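Lysozyme (Enterobacteria phage P1, PDB 1XJU) hydrolyses the beta-1,4 linkages of host peptidoglycan to lyse the infected bacterium, and is seen here in its secreted but still inactive form. Local coordinates at residues T2-A5 with G6-L9; R17-P20 with Y21-P24; Q47-A50 with A51-K55; A60-C63 with I64-F68; M88-N91 with S92-Y96. All coordinates share one frame; numbering follows the deposited sequence.

Contact 1: T2-A5 with G6-L9; sequences TNQA and GLEL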
loop_
_atom_site.group_PDB
_atom_site.type_symbol
_atom_site.label_atom_id
_atom_site.label_comp_id
_atom_site.label_asym_id
_atom_site.label_seq_id
_atom_site.Cartn_x
_atom_site.Cartn_y
_atom_site.Cartn_z
ATOM N N THR A 2 -5.888 -7.959 -9.428
ATOM C CA THR A 2 -5.198 -6.722 -9.785
ATOM C C THR A 2 -5.005 -6.686 -11.298
ATOM O O THR A 2 -4.534 -7.649 -11.906
ATOM C CB THR A 2 -3.851 -6.640 -9.078
ATOM O OG1 THR A 2 -4.084 -6.671 -7.663
ATOM C CG2 THR A 2 -3.153 -5.358 -9.356
ATOM N N ASN A 3 -5.360 -5.569 -11.887
ATOM C CA ASN A 3 -5.345 -5.397 -13.314
ATOM C C ASN A 3 -3.960 -5.009 -13.839
ATOM O O ASN A 3 -3.003 -4.871 -13.076
ATOM C CB ASN A 3 -6.470 -4.457 -13.765
ATOM C CG ASN A 3 -6.287 -3.037 -13.318
ATOM O OD1 ASN A 3 -5.210 -2.596 -12.871
ATOM N ND2 ASN A 3 -7.379 -2.260 -13.492
ATOM N N GLN A 4 -3.819 -4.881 -15.164
ATOM C CA GLN A 4 -2.530 -4.613 -15.742
ATOM C C GLN A 4 -1.920 -3.351 -15.243
ATOM O O GLN A 4 -0.715 -3.294 -15.009
ATOM C CB GLN A 4 -2.636 -4.579 -17.283
ATOM C CG GLN A 4 -3.014 -5.875 -17.858
ATOM C CD GLN A 4 -1.935 -6.860 -17.633
ATOM O OE1 GLN A 4 -0.779 -6.658 -18.084
ATOM N NE2 GLN A 4 -2.248 -7.902 -16.850
ATOM N N ALA A 5 -2.722 -2.304 -15.119
ATOM C CA ALA A 5 -2.202 -1.030 -14.660
ATOM C C ALA A 5 -1.686 -1.163 -13.229
ATOM O O ALA A 5 -0.657 -0.596 -12.877
ATOM C CB ALA A 5 -3.321 0.034 -14.720
ATOM N N GLY A 6 -2.419 -1.854 -12.365
ATOM C CA GLY A 6 -1.959 -2.058 -10.994
ATOM C C GLY A 6 -0.665 -2.845 -10.936
ATOM O O GLY A 6 0.199 -2.575 -10.142
ATOM N N LEU A 7 -0.583 -3.868 -11.783
ATOM C CA LEU A 7 0.602 -4.694 -11.863
ATOM C C LEU A 7 1.807 -3.941 -12.374
ATOM O O LEU A 7 2.914 -4.226 -11.928
ATOM C CB LEU A 7 0.340 -5.992 -12.619
ATOM C CG LEU A 7 -0.613 -6.995 -11.938
ATOM C CD1 LEU A 7 -0.926 -8.173 -12.850
ATOM C CD2 LEU A 7 -0.069 -7.466 -10.593
ATOM N N GLU A 8 1.636 -2.919 -13.227
ATOM C CA GLU A 8 2.749 -2.050 -13.576
ATOM C C GLU A 8 3.265 -1.293 -12.386
ATOM O O GLU A 8 4.452 -1.101 -12.281
ATOM C CB GLU A 8 2.394 -1.032 -14.669
ATOM C CG GLU A 8 2.166 -1.656 -16.047
ATOM C CD GLU A 8 1.878 -0.651 -17.133
ATOM O OE1 GLU A 8 1.759 0.579 -16.878
ATOM O OE2 GLU A 8 1.737 -1.080 -18.270
ATOM N N LEU A 9 2.372 -0.833 -11.503
ATOM C CA LEU A 9 2.777 -0.099 -10.347
ATOM C C LEU A 9 3.497 -1.017 -9.349
ATOM O O LEU A 9 4.426 -0.574 -8.687
ATOM C CB LEU A 9 1.595 0.582 -9.654
ATOM C CG LEU A 9 0.912 1.624 -10.534
ATOM C CD1 LEU A 9 -0.295 2.176 -9.829
ATOM C CD2 LEU A 9 1.834 2.724 -10.988
#
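Residues 2-5 run straight into 6-9 as the chain turns into helix 4-10, and the regular i to i+4 ladder opens with Leu7 N to Asn3 O at 2.9 Å, continues with Glu8 N to Gln4 O, and reaches a weak bond from Leu9 N to Ala5 O. Asn3 is the N-cap. Its OD1 accepts from Gly6 N at 2.9 Å, a nearly straight bond (N-H...O 163°) that supplies an acceptor to an amide of the first turn, where no earlier helical turn provides one. Asparagine suits the place because its short side chain curls back here: CG sits between the backbone N and the carbonyl carbon (chi1 68°), turning the amide oxygen over the helix start. The other end of that amide, ND2, is held by Asn76 of helix 75-88.

Gly6 sits in the first turn, where a side chain would run into the Thr2 methyl; CG2 of Thr2 comes to 3.9 Å from its CA. The same methyl touches one branch of Leu7, CG2 to CD2 at 3.9 Å, while the other branch, CD1, rests 3.8 Å from Thr2 O. Threonine serves two sides at once, since its OG1 is hydrogen-bonded to Glu61 as its methyl meets Leu7. Farther on, Leu9 rests on helices 137-151 and 75-88, which partly cover it. The contact thus joins an asparagine N-cap to an apolar touch between the residue before the cap and the fourth residue after it, the positions of a hydrophobic staple, as is typical of a helix N-terminus.

Contact 2: R17-P20 with Y21-P24; sequences RRDP and YMCP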
loop_
_atom_site.group_PDB
_atom_site.type_symbol
_atom_site.label_atom_id
_atom_site.label_comp_id
_atom_site.label_asym_id
_atom_site.label_seq_id
_atom_site.Cartn_x
_atom_site.Cartn_y
_atom_site.Cartn_z
ATOM N N ARG A 17 14.818 -5.144 -6.438
ATOM C CA ARG A 17 16.268 -5.202 -6.313
ATOM C C ARG A 17 16.907 -3.928 -6.824
ATOM O O ARG A 17 17.882 -3.439 -6.231
ATOM C CB ARG A 17 16.805 -6.335 -7.136
ATOM C CG ARG A 17 16.713 -7.652 -6.666
ATOM C CD ARG A 17 17.927 -8.396 -7.194
ATOM N NE ARG A 17 17.563 -9.625 -7.831
ATOM C CZ ARG A 17 18.400 -10.632 -7.992
ATOM N NH1 ARG A 17 19.659 -10.541 -7.545
ATOM N NH2 ARG A 17 17.966 -11.722 -8.598
ATOM N N ARG A 18 16.410 -3.366 -7.904
ATOM C CA ARG A 18 17.046 -2.168 -8.397
ATOM C C ARG A 18 16.499 -0.903 -7.763
ATOM O O ARG A 18 17.262 0.055 -7.618
ATOM C CB ARG A 18 17.037 -2.093 -9.899
ATOM C CG ARG A 18 15.788 -1.766 -10.463
ATOM C CD ARG A 18 15.859 -1.261 -11.939
ATOM N NE ARG A 18 14.474 -1.233 -12.331
ATOM C CZ ARG A 18 13.796 -2.310 -12.643
ATOM N NH1 ARG A 18 14.395 -3.492 -12.730
ATOM N NH2 ARG A 18 12.501 -2.209 -12.873
ATOM N N ASP A 19 15.221 -0.885 -7.384
ATOM C CA ASP A 19 14.559 0.302 -6.831
ATOM C C ASP A 19 13.832 -0.187 -5.591
ATOM O O ASP A 19 12.742 -0.768 -5.662
ATOM C CB ASP A 19 13.505 0.910 -7.799
ATOM C CG ASP A 19 12.798 2.096 -7.214
ATOM O OD1 ASP A 19 13.033 2.449 -6.081
ATOM O OD2 ASP A 19 11.989 2.839 -7.826
ATOM N N PRO A 20 14.389 0.097 -4.436
ATOM C CA PRO A 20 13.838 -0.502 -3.249
ATOM C C PRO A 20 12.483 0.103 -2.850
ATOM O O PRO A 20 11.788 -0.460 -1.980
ATOM C CB PRO A 20 14.956 -0.298 -2.236
ATOM C CG PRO A 20 15.610 1.019 -2.708
ATOM C CD PRO A 20 15.602 0.937 -4.158
ATOM N N TYR A 21 12.072 1.197 -3.499
ATOM C CA TYR A 21 10.708 1.695 -3.346
ATOM C C TYR A 21 9.656 0.742 -3.840
ATOM O O TYR A 21 8.474 0.847 -3.451
ATOM C CB TYR A 21 10.582 3.091 -3.983
ATOM C CG TYR A 21 11.231 4.098 -3.153
ATOM C CD1 TYR A 21 12.633 4.240 -3.146
ATOM C CD2 TYR A 21 10.489 4.844 -2.269
ATOM C CE1 TYR A 21 13.231 5.103 -2.300
ATOM C CE2 TYR A 21 11.079 5.669 -1.438
ATOM C CZ TYR A 21 12.467 5.808 -1.417
ATOM O OH TYR A 21 13.026 6.694 -0.549
ATOM N N MET A 22 10.034 -0.204 -4.656
ATOM C CA MET A 22 9.129 -1.215 -5.212
ATOM C C MET A 22 8.952 -2.452 -4.305
ATOM O O MET A 22 8.227 -3.369 -4.618
ATOM C CB MET A 22 9.668 -1.568 -6.587
ATOM C CG MET A 22 9.721 -0.279 -7.426
ATOM S SD MET A 22 8.128 0.519 -7.734
ATOM C CE MET A 22 8.572 2.140 -7.423
ATOM N N CYS A 23 9.725 -2.536 -3.214
ATOM C CA CYS A 23 9.722 -3.720 -2.400
ATOM C C CYS A 23 8.476 -3.863 -1.550
ATOM O O CYS A 23 7.868 -2.900 -1.143
ATOM C CB CYS A 23 10.963 -3.743 -1.521
ATOM S SG CYS A 23 12.523 -3.754 -2.461
ATOM N N PRO A 24 8.092 -5.099 -1.266
ATOM C CA PRO A 24 6.951 -5.341 -0.426
ATOM C C PRO A 24 7.205 -4.814 0.985
ATOM O O PRO A 24 8.372 -4.818 1.487
ATOM C CB PRO A 24 6.821 -6.847 -0.422
ATOM C CG PRO A 24 8.169 -7.360 -0.705
ATOM C CD PRO A 24 8.739 -6.346 -1.681
#
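Asp19 grips the turn with two oxygens: its carbonyl O accepts from Met22 N at 2.9 Å, and its carboxylate OD1 accepts from Tyr21 N at 3.0 Å. The second bond closes an Asx turn, although the amide comes from above the carboxylate plane, 49° out of it. With CG anti to the backbone N (chi1 178°), the short aspartate side chain folds forward over the next residues. A further turn follows as Cys23 N donates to Pro20 O at 3.2 Å. Pro20, lacking an N-H, suits the first place of this 3-10 segment, where no amide hydrogen is called for.

Around these bonds the packing is modest. OD1 also lies at the edge of the Tyr21 ring, near its plane and 3.5 Å from CD1, and the other oxygen, OD2, meets the methyl CE of Met22 at 3.5 Å. The Tyr21 ring itself goes edge-to-face with Trp28. At the far end Cys23 SG lies 3.6 Å from Pro20 CA.

That sulfur is joined to Cys16 in a disulfide. Cys23 is an active-site residue, so the bond ties up its thiol, consistent with the inactive state of this form.

Contact 3: Q47-A50 with A51-K55; sequences QQIA and ADWEK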
loop_
_atom_site.group_PDB
_atom_site.type_symbol
_atom_site.label_atom_id
_atom_site.label_comp_id
_atom_site.label_asym_id
_atom_site.label_seq_id
_atom_site.Cartn_x
_atom_site.Cartn_y
_atom_site.Cartn_z
ATOM N N GLN A 47 16.300 -13.785 -3.294
ATOM C CA GLN A 47 15.608 -14.958 -3.752
ATOM C C GLN A 47 14.342 -15.238 -2.940
ATOM O O GLN A 47 13.325 -15.644 -3.496
ATOM C CB GLN A 47 16.553 -16.137 -3.761
ATOM C CG GLN A 47 17.665 -15.982 -4.845
ATOM C CD GLN A 47 18.717 -14.861 -4.542
ATOM O OE1 GLN A 47 19.052 -14.594 -3.340
ATOM N NE2 GLN A 47 19.247 -14.224 -5.594
ATOM N N GLN A 48 14.355 -14.954 -1.651
ATOM C CA GLN A 48 13.157 -15.100 -0.872
ATOM C C GLN A 48 12.089 -14.079 -1.288
ATOM O O GLN A 48 10.887 -14.403 -1.377
ATOM C CB GLN A 48 13.413 -14.970 0.619
ATOM C CG GLN A 48 12.048 -15.266 1.312
ATOM C CD GLN A 48 12.024 -15.350 2.792
ATOM O OE1 GLN A 48 13.058 -15.334 3.457
ATOM N NE2 GLN A 48 10.830 -15.475 3.319
ATOM N N ILE A 49 12.518 -12.850 -1.539
ATOM C CA ILE A 49 11.596 -11.809 -2.006
ATOM C C ILE A 49 10.958 -12.273 -3.302
ATOM O O ILE A 49 9.714 -12.168 -3.491
ATOM C CB ILE A 49 12.300 -10.468 -2.130
ATOM C CG1 ILE A 49 12.687 -9.934 -0.756
ATOM C CG2 ILE A 49 11.392 -9.451 -2.872
ATOM C CD1 ILE A 49 13.615 -8.779 -0.756
ATOM N N ALA A 50 11.733 -12.820 -4.223
ATOM C CA ALA A 50 11.182 -13.283 -5.461
ATOM C C ALA A 50 10.248 -14.457 -5.246
ATOM O O ALA A 50 9.171 -14.512 -5.886
ATOM C CB ALA A 50 12.301 -13.697 -6.400
ATOM N N ALA A 51 10.596 -15.387 -4.352
ATOM C CA ALA A 51 9.781 -16.561 -4.151
ATOM C C ALA A 51 8.416 -16.179 -3.565
ATOM O O ALA A 51 7.432 -16.858 -3.843
ATOM C CB ALA A 51 10.481 -17.504 -3.205
ATOM N N ASP A 52 8.393 -15.140 -2.730
ATOM C CA ASP A 52 7.165 -14.752 -2.046
ATOM C C ASP A 52 6.375 -13.663 -2.731
ATOM O O ASP A 52 5.329 -13.240 -2.215
ATOM C CB ASP A 52 7.535 -14.326 -0.643
ATOM C CG ASP A 52 7.954 -15.531 0.185
ATOM O OD1 ASP A 52 8.391 -15.338 1.321
ATOM O OD2 ASP A 52 7.805 -16.695 -0.231
ATOM N N TRP A 53 6.792 -13.229 -3.881
ATOM C CA TRP A 53 6.241 -12.031 -4.508
ATOM C C TRP A 53 4.735 -12.217 -4.774
ATOM O O TRP A 53 3.914 -11.378 -4.368
ATOM C CB TRP A 53 6.988 -11.763 -5.799
ATOM C CG TRP A 53 6.681 -10.444 -6.413
ATOM C CD1 TRP A 53 5.772 -10.109 -7.374
ATOM C CD2 TRP A 53 7.312 -9.219 -6.054
ATOM N NE1 TRP A 53 5.794 -8.762 -7.635
ATOM C CE2 TRP A 53 6.754 -8.183 -6.866
ATOM C CE3 TRP A 53 8.362 -8.879 -5.170
ATOM C CZ2 TRP A 53 7.198 -6.865 -6.797
ATOM C CZ3 TRP A 53 8.796 -7.598 -5.122
ATOM C CH2 TRP A 53 8.203 -6.583 -5.913
ATOM N N GLU A 54 4.377 -13.310 -5.464
ATOM C CA GLU A 54 2.963 -13.557 -5.781
ATOM C C GLU A 54 2.122 -13.782 -4.559
ATOM O O GLU A 54 0.978 -13.301 -4.500
ATOM C CB GLU A 54 2.829 -14.739 -6.747
ATOM C CG GLU A 54 3.338 -14.368 -8.097
ATOM C CD GLU A 54 2.493 -13.259 -8.709
ATOM O OE1 GLU A 54 1.269 -13.222 -8.463
ATOM O OE2 GLU A 54 3.071 -12.419 -9.351
ATOM N N LYS A 55 2.662 -14.480 -3.566
ATOM C CA LYS A 55 1.968 -14.670 -2.310
ATOM C C LYS A 55 1.685 -13.318 -1.687
ATOM O O LYS A 55 0.580 -13.096 -1.131
ATOM C CB LYS A 55 2.837 -15.543 -1.366
ATOM C CG LYS A 55 2.430 -15.580 0.156
ATOM C CD LYS A 55 3.578 -16.016 1.143
ATOM C CE LYS A 55 3.083 -16.160 2.610
ATOM N NZ LYS A 55 2.550 -17.512 2.941
HETATM O O HOH W 1 6.395 -15.258 -6.541
#
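Gln48 and Asp52 meet one turn apart on helix 46-67, an alpha helix that kinks just beyond them. Their side chains make the polar contact: NE2 of Gln48 donates to OD1 of Asp52 at 3.2 Å, almost straight at 174°. The amide hydrogen is used in its own plane, but the carboxylate stands nearly perpendicular to the amide, and OD1 is reached on its syn side. Gln48 has the length for this because its chain is extended from a CG anti to the backbone N (chi1 -176°), which carries NE2 to the aspartate.

The apolar contact is on another side of the helix. The branch methyl CG2 of Ile49 meets the edge of the indole, 3.8 Å from Trp53 CE3, so that a beta-branched residue packs beside a broad ring. Trp53 in turn lies edge-to-face with Phe86 and touches Pro24 and Cys16, placing this turn beside the residues round the active site; Ala50, small enough for close approach, packs on Ala13.

Backbone bonds divide at the kink. Ala51 N reaches Gln47 O and Asp52 N reaches Gln48 O, both at 2.9 Å, whereas Trp53 N makes only a weak bond to Ala50 O. The next amide is served by solvent: a water donates to Ala50 O at 2.9 Å and accepts from Glu54 N at 3.0 Å.

Contact 4: A60-C63 with I64-F68; sequences AERC and INQHF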
loop_
_atom_site.group_PDB
_atom_site.type_symbol
_atom_site.label_atom_id
_atom_site.label_comp_id
_atom_site.label_asym_id
_atom_site.label_seq_id
_atom_site.Cartn_x
_atom_site.Cartn_y
_atom_site.Cartn_z
ATOM N N ALA A 60 -2.031 -8.892 -0.177
ATOM C CA ALA A 60 -2.497 -7.529 -0.386
ATOM C C ALA A 60 -3.927 -7.489 -0.865
ATOM O O ALA A 60 -4.743 -6.706 -0.361
ATOM C CB ALA A 60 -1.545 -6.813 -1.334
ATOM N N GLU A 61 -4.279 -8.308 -1.836
ATOM C CA GLU A 61 -5.647 -8.386 -2.330
ATOM C C GLU A 61 -6.562 -8.795 -1.215
ATOM O O GLU A 61 -7.673 -8.250 -1.094
ATOM C CB GLU A 61 -5.748 -9.368 -3.519
ATOM C CG GLU A 61 -5.074 -8.866 -4.744
ATOM C CD GLU A 61 -5.486 -9.500 -6.060
ATOM O OE1 GLU A 61 -4.805 -9.216 -7.058
ATOM O OE2 GLU A 61 -6.532 -10.177 -6.130
ATOM N N ARG A 62 -6.142 -9.759 -0.389
ATOM C CA ARG A 62 -6.960 -10.198 0.736
ATOM C C ARG A 62 -7.163 -9.087 1.752
ATOM O O ARG A 62 -8.286 -8.937 2.285
ATOM C CB ARG A 62 -6.352 -11.421 1.419
ATOM C CG ARG A 62 -7.213 -11.933 2.515
ATOM C CD ARG A 62 -6.841 -13.336 2.981
ATOM N NE ARG A 62 -7.934 -13.828 3.852
ATOM C CZ ARG A 62 -8.125 -13.465 5.091
ATOM N NH1 ARG A 62 -9.192 -13.915 5.740
ATOM N NH2 ARG A 62 -7.265 -12.678 5.721
ATOM N N CYS A 63 -6.141 -8.296 2.003
ATOM C CA CYS A 63 -6.283 -7.130 2.850
ATOM C C CYS A 63 -7.413 -6.226 2.342
ATOM O O CYS A 63 -8.301 -5.790 3.100
ATOM C CB CYS A 63 -4.971 -6.359 2.818
ATOM S SG CYS A 63 -5.084 -4.693 3.580
ATOM N N ILE A 64 -7.368 -5.893 1.054
ATOM C CA ILE A 64 -8.384 -5.015 0.486
ATOM C C ILE A 64 -9.774 -5.649 0.537
ATOM O O ILE A 64 -10.763 -4.964 0.849
ATOM C CB ILE A 64 -7.926 -4.551 -0.916
ATOM C CG1 ILE A 64 -6.546 -3.864 -0.870
ATOM C CG2 ILE A 64 -8.945 -3.675 -1.592
ATOM C CD1 ILE A 64 -6.423 -2.769 0.194
ATOM N N ASN A 65 -9.866 -6.907 0.211
ATOM C CA ASN A 65 -11.152 -7.581 0.285
ATOM C C ASN A 65 -11.690 -7.632 1.697
ATOM O O ASN A 65 -12.902 -7.374 1.932
ATOM C CB ASN A 65 -11.044 -8.997 -0.331
ATOM C CG ASN A 65 -10.984 -8.961 -1.820
ATOM O OD1 ASN A 65 -11.493 -8.031 -2.466
ATOM N ND2 ASN A 65 -10.329 -9.954 -2.413
ATOM N N GLN A 66 -10.846 -8.015 2.649
ATOM C CA GLN A 66 -11.339 -8.228 4.008
ATOM C C GLN A 66 -11.624 -6.981 4.765
ATOM O O GLN A 66 -12.597 -6.932 5.561
ATOM C CB GLN A 66 -10.342 -9.052 4.798
ATOM C CG GLN A 66 -10.245 -10.481 4.400
ATOM C CD GLN A 66 -11.573 -11.181 4.564
ATOM O OE1 GLN A 66 -12.240 -11.038 5.600
ATOM N NE2 GLN A 66 -11.991 -11.892 3.538
ATOM N N HIS A 67 -10.855 -5.929 4.507
ATOM C CA HIS A 67 -10.869 -4.766 5.354
ATOM C C HIS A 67 -11.234 -3.445 4.685
ATOM O O HIS A 67 -11.342 -2.440 5.367
ATOM C CB HIS A 67 -9.563 -4.646 6.131
ATOM C CG HIS A 67 -9.277 -5.848 6.932
ATOM N ND1 HIS A 67 -10.118 -6.305 7.925
ATOM C CD2 HIS A 67 -8.238 -6.714 6.879
ATOM C CE1 HIS A 67 -9.617 -7.413 8.432
ATOM N NE2 HIS A 67 -8.489 -7.688 7.805
ATOM N N PHE A 68 -11.364 -3.446 3.348
ATOM C CA PHE A 68 -11.626 -2.253 2.572
ATOM C C PHE A 68 -12.768 -2.430 1.582
ATOM O O PHE A 68 -12.916 -1.636 0.661
ATOM C CB PHE A 68 -10.338 -1.756 1.873
ATOM C CG PHE A 68 -9.278 -1.315 2.834
ATOM C CD1 PHE A 68 -9.120 -0.017 3.148
ATOM C CD2 PHE A 68 -8.457 -2.224 3.433
ATOM C CE1 PHE A 68 -8.167 0.394 4.036
ATOM C CE2 PHE A 68 -7.501 -1.833 4.362
ATOM C CZ PHE A 68 -7.346 -0.519 4.682
HETATM O O HOH W 2 -9.695 -10.322 -5.382
#
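Arg62 and Gln66, a turn apart, stack in nearly parallel planes, while the backbone between the two segments pairs off in order. Ile64 N is satisfied by Ala60 O, Asn65 N by Glu61 O, Gln66 N by Arg62 O at 2.7 Å, and His67 N by Cys63 O at 2.9 Å; Phe68 N then takes Ile64 O as the helix ends.

Among the side chains, Asn65 ND2 donates to a water at 3.1 Å, and that water donates in turn to Glu61 OE2 at 3.3 Å. Glu61 has firmer partners toward the chain start, OE1 with Thr2 OG1 and OE2 with Arg1 N, so an acid suits a place where several donors converge and its charge would probably be stabilised.

The Arg62 guanidinium and the Gln66 amide have planes 6° apart, with Gln66 CG 3.7 Å from Arg62 CZ over one face and the amide displaced toward NH1. Arg62 gets there on an extended chain, whereas Gln66 bends at chi2 (-60°), which brings its amide over the guanidinium. On the inner side Cys63 SG comes 3.8 Å from Phe68 CE2, an oblique sulfur-aromatic contact, and the ring edge also meets Cys63 O. The sulfur is disulfide-bonded to Cys90. The contact forms the last turns of long helix 46-67, probably the counterpart of the helix linking the two lobes in phage T4 lysozyme.

Contact 5: M88-N91 with S92-Y96; sequences MGCN and SLRTY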
loop_
_atom_site.group_PDB
_atom_site.type_symbol
_atom_site.label_atom_id
_atom_site.label_comp_id
_atom_site.label_asym_id
_atom_site.label_seq_id
_atom_site.Cartn_x
_atom_site.Cartn_y
_atom_site.Cartn_z
ATOM N N MET A 88 2.861 -1.017 1.534
ATOM C CA MET A 88 2.798 -0.427 2.871
ATOM C C MET A 88 2.324 -1.377 3.949
ATOM O O MET A 88 2.605 -1.121 5.128
ATOM C CB MET A 88 1.873 0.786 2.866
ATOM C CG MET A 88 2.272 1.847 1.837
ATOM S SD MET A 88 3.983 2.404 1.957
ATOM C CE MET A 88 3.791 3.590 3.310
ATOM N N GLY A 89 1.675 -2.466 3.594
ATOM C CA GLY A 89 1.123 -3.400 4.555
ATOM C C GLY A 89 -0.281 -3.034 4.956
ATOM O O GLY A 89 -0.685 -1.852 4.983
ATOM N N CYS A 90 -1.039 -4.060 5.294
ATOM C CA CYS A 90 -2.466 -3.864 5.631
ATOM C C CYS A 90 -2.653 -3.032 6.889
ATOM O O CYS A 90 -3.473 -2.092 6.913
ATOM C CB CYS A 90 -3.167 -5.197 5.777
ATOM S SG CYS A 90 -4.963 -5.110 5.570
ATOM N N ASN A 91 -1.899 -3.353 7.941
ATOM C CA ASN A 91 -2.101 -2.648 9.191
ATOM C C ASN A 91 -1.900 -1.159 9.008
ATOM O O ASN A 91 -2.651 -0.370 9.582
ATOM C CB ASN A 91 -1.156 -3.164 10.286
ATOM C CG ASN A 91 -1.539 -4.550 10.805
ATOM O OD1 ASN A 91 -2.690 -4.989 10.722
ATOM N ND2 ASN A 91 -0.550 -5.252 11.360
ATOM N N SER A 92 -0.889 -0.753 8.239
ATOM C CA SER A 92 -0.624 0.656 8.008
ATOM C C SER A 92 -1.750 1.379 7.295
ATOM O O SER A 92 -1.877 2.587 7.479
ATOM C CB SER A 92 0.682 0.851 7.237
ATOM O OG SER A 92 1.815 0.484 8.037
ATOM N N LEU A 93 -2.525 0.681 6.484
ATOM C CA LEU A 93 -3.644 1.302 5.795
ATOM C C LEU A 93 -4.898 1.349 6.645
ATOM O O LEU A 93 -5.822 2.108 6.325
ATOM C CB LEU A 93 -3.940 0.593 4.497
ATOM C CG LEU A 93 -2.875 0.653 3.442
ATOM C CD1 LEU A 93 -3.310 -0.065 2.170
ATOM C CD2 LEU A 93 -2.458 2.101 3.163
ATOM N N ARG A 94 -4.943 0.543 7.709
ATOM C CA ARG A 94 -6.134 0.427 8.578
ATOM C C ARG A 94 -6.160 1.429 9.726
ATOM O O ARG A 94 -7.223 1.962 10.077
ATOM C CB ARG A 94 -6.267 -0.999 9.094
ATOM C CG ARG A 94 -6.589 -2.019 8.041
ATOM C CD ARG A 94 -6.587 -3.433 8.537
ATOM N NE ARG A 94 -7.734 -3.626 9.443
ATOM C CZ ARG A 94 -7.970 -4.731 10.126
ATOM N NH1 ARG A 94 -7.118 -5.724 10.059
ATOM N NH2 ARG A 94 -9.043 -4.823 10.904
ATOM N N THR A 95 -5.016 1.632 10.366
ATOM C CA THR A 95 -4.889 2.555 11.470
ATOM C C THR A 95 -3.598 3.288 11.412
ATOM O O THR A 95 -2.645 2.900 10.733
ATOM C CB THR A 95 -4.992 1.830 12.853
ATOM O OG1 THR A 95 -3.868 0.960 13.025
ATOM C CG2 THR A 95 -6.290 1.019 13.030
ATOM N N TYR A 96 -3.539 4.353 12.206
ATOM C CA TYR A 96 -2.295 5.065 12.430
ATOM C C TYR A 96 -2.283 5.549 13.866
ATOM O O TYR A 96 -3.317 5.668 14.509
ATOM C CB TYR A 96 -2.119 6.258 11.467
ATOM C CG TYR A 96 -2.956 7.478 11.805
ATOM C CD1 TYR A 96 -4.272 7.564 11.379
ATOM C CD2 TYR A 96 -2.433 8.552 12.512
ATOM C CE1 TYR A 96 -5.060 8.644 11.698
ATOM C CE2 TYR A 96 -3.226 9.670 12.804
ATOM C CZ TYR A 96 -4.521 9.710 12.385
ATOM O OH TYR A 96 -5.257 10.816 12.718
HETATM O O HOH W 3 1.457 -2.433 7.780
HETATM O O HOH W 4 3.997 1.140 6.154
HETATM O O HOH W 5 -3.751 -1.399 12.068
HETATM O O HOH W 6 -4.538 -5.902 8.726
#
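Met88 O and Ser92 are bridged by two waters, one donating to Met88 O at 3.2 Å and accepting from Ser92 N, the other donating to the same oxygen at 2.8 Å and hydrogen-bonded to Ser92 OG. Serine suits this first turn because its hydroxyl can meet the second water. The side chain of Met88 turns instead to helix 137-151.

Gly89 comes next, with positive phi (89°) and a psi of 151° that would jam a side chain against the preceding carbonyl; glycine thus lets helix 75-88 end and helix 90-94 begin at once. Its O receives a weak bond from Leu93 N.

Cys90 O accepts a firmer bond from Leu93 N at 3.0 Å. Its sulfur, carried anti to the backbone N (chi1 -158°), touches Arg94 CD at 3.8 Å.

Asn91 O takes two amides, Thr95 N at 3.2 Å and Arg94 N at 3.1 Å, and a water besides. The amide side chain serves as well: a water donates to Asn91 OD1 at 2.9 Å and accepts from Arg94 NH1, lying at the edge of the guanidinium in its plane.

Beyond this short helix the chain enters strand 95-98, which pairs antiparallel with 103-106, and Thr95 OG1 is hydrogen-bonded to Arg104. Leu93 packs on Ala84 and Ala85 of helix 75-88, while the disulfide fastens Cys90 to helix 46-67.

The five contacts follow one another along the chain without overlap. Contact 1 opens helix 4-10, contact 2 spans the end of helix 13-18 and the turn after it, and contacts 3 and 4 lie toward the two ends of helix 46-67, their centres about 19 Å apart. Contacts 2 and 3, centres about 13 Å apart, touch where Met22 and Pro24 meet Trp53, gathering the active-site side of the molecule; contact 1 also touches contact 2, where Leu9 meets Met22. Contact 4 reaches back to contact 1 through Thr2 and Glu61, and forward to contact 5 through the Cys63-Cys90 disulfide, with centres about 11 Å apart. Helix 46-67 therefore ties the N-terminal helix and active-site region to the later helices and the strand 95-98 hairpin.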